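LysR family transcriptional regulator (Vibrio vulnificus, PDB 5FHK) probably acts as a LysR-type, DNA-binding transcription factor that regulates virulence genes, represented here by its regulatory domain. Local coordinates at residues T114-K119 / D172-N176. Residues are numbered along the deposited sequence; the frame is centred on the assembly and turned at random.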
# COMPACT_ATOMS: atom_id res chain seq x y z
N THR A 114 -10.16 -7.62 18.56
CA THR A 114 -10.72 -7.35 19.88
C THR A 114 -12.06 -6.65 19.68
O THR A 114 -12.10 -5.47 19.32
CB THR A 114 -9.77 -6.49 20.70
OG1 THR A 114 -8.47 -7.10 20.67
CG2 THR A 114 -10.27 -6.37 22.14
N LEU A 115 -13.15 -7.38 19.91
CA LEU A 115 -14.48 -6.95 19.53
C LEU A 115 -15.35 -6.73 20.75
O LEU A 115 -15.48 -7.63 21.60
CB LEU A 115 -15.13 -7.99 18.61
CG LEU A 115 -14.34 -8.15 17.31
CD1 LEU A 115 -15.03 -9.14 16.42
CD2 LEU A 115 -14.22 -6.80 16.59
N ILE A 116 -15.97 -5.55 20.83
CA ILE A 116 -16.90 -5.19 21.89
C ILE A 116 -18.29 -5.09 21.27
O ILE A 116 -18.45 -4.79 20.09
CB ILE A 116 -16.51 -3.86 22.58
CG1 ILE A 116 -16.92 -2.66 21.71
CG2 ILE A 116 -15.02 -3.81 22.87
CD1 ILE A 116 -17.19 -1.37 22.49
N ASN A 117 -19.31 -5.39 22.07
CA ASN A 117 -20.67 -5.21 21.59
C ASN A 117 -21.35 -4.09 22.38
O ASN A 117 -20.74 -3.45 23.25
CB ASN A 117 -21.46 -6.53 21.66
CG ASN A 117 -21.78 -6.97 23.08
OD1 ASN A 117 -21.34 -6.35 24.06
ND2 ASN A 117 -22.53 -8.06 23.19
N SER A 118 -22.64 -3.88 22.08
CA SER A 118 -23.40 -2.79 22.69
C SER A 118 -23.45 -2.92 24.20
O SER A 118 -23.39 -1.91 24.92
CB SER A 118 -24.81 -2.76 22.11
OG SER A 118 -25.44 -4.02 22.29
N LYS A 119 -23.59 -4.15 24.71
CA LYS A 119 -23.73 -4.39 26.14
C LYS A 119 -22.40 -4.44 26.89
O LYS A 119 -22.42 -4.48 28.13
CB LYS A 119 -24.49 -5.70 26.37
CG LYS A 119 -25.93 -5.67 25.87
CD LYS A 119 -26.21 -6.81 24.89
CE LYS A 119 -27.55 -6.60 24.16
NZ LYS A 119 -27.51 -5.43 23.23
N ASP A 172 -23.75 -5.30 15.66
CA ASP A 172 -23.69 -4.93 17.07
C ASP A 172 -22.27 -5.02 17.65
O ASP A 172 -22.07 -4.67 18.81
CB ASP A 172 -24.64 -5.82 17.89
CG ASP A 172 -24.95 -5.25 19.27
OD1 ASP A 172 -25.82 -4.35 19.39
OD2 ASP A 172 -24.33 -5.72 20.25
N TRP A 173 -21.29 -5.47 16.86
CA TRP A 173 -19.92 -5.62 17.31
C TRP A 173 -19.00 -4.64 16.59
O TRP A 173 -19.22 -4.30 15.42
CB TRP A 173 -19.42 -7.05 17.08
CG TRP A 173 -20.11 -8.05 17.92
CD1 TRP A 173 -21.28 -8.68 17.64
CD2 TRP A 173 -19.68 -8.55 19.19
NE1 TRP A 173 -21.61 -9.55 18.65
CE2 TRP A 173 -20.65 -9.48 19.62
CE3 TRP A 173 -18.57 -8.30 20.00
CZ2 TRP A 173 -20.54 -10.17 20.83
CZ3 TRP A 173 -18.47 -8.98 21.21
CH2 TRP A 173 -19.45 -9.90 21.61
N SER A 174 -17.94 -4.23 17.28
CA SER A 174 -16.98 -3.31 16.71
C SER A 174 -15.75 -3.27 17.59
O SER A 174 -15.83 -3.52 18.80
CB SER A 174 -17.54 -1.90 16.58
OG SER A 174 -17.31 -1.17 17.78
N ALA A 175 -14.61 -2.97 16.97
CA ALA A 175 -13.42 -2.64 17.72
C ALA A 175 -13.55 -1.25 18.33
O ALA A 175 -14.40 -0.44 17.93
CB ALA A 175 -12.19 -2.70 16.82
N ASN A 176 -12.71 -0.97 19.33
CA ASN A 176 -12.79 0.38 19.85
C ASN A 176 -12.06 1.34 18.92
O ASN A 176 -11.08 0.97 18.27
CB ASN A 176 -12.20 0.45 21.26
CG ASN A 176 -13.22 0.09 22.34
OD1 ASN A 176 -14.37 0.54 22.29
ND2 ASN A 176 -12.80 -0.71 23.31
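W173 lays one face of its indole against N117, whose CB stands 3.5 Å from the centroid of the six-membered ring, 7° off the normal, a CH-pi contact. The amide of N117 runs on beside the indole, its plane turned 34° from the ring, while the backbone of L115 meets the ring's rim, its O lying near the ring plane 3.3 Å from W173 CZ3. Beneath this, I116 and S174 form an antiparallel hydrogen-bonded pair: I116 N gives to S174 O at 2.9 Å, and S174 N returns the bond to I116 O. On the face of I116 and S174, the I116 side chain crosses that of N176 at about a right angle, CD1 lying 3.4 Å from N176 OD1.

At S118, D172 OD2 takes two bonds from the one residue. The hydroxyl OG comes in on its syn lone pair at 2.9 Å; the backbone N comes from above the carboxylate plane at 3.1 Å. With CG anti to its own backbone N (chi1 -163°), D172 reaches across to S118. K119 NZ in turn donates to S118 OG, and its charge probably steadies the carboxylate from a distance.

Further out, N117 OD1 accepts from E121 N within the hairpin, and H95 meets W173 edge-to-face. The strand around 173-174 thus borders the 113-117/122-125 hairpin, completing a small three-stranded antiparallel sheet in the LysR substrate-binding domain, of periplasmic-binding-protein type.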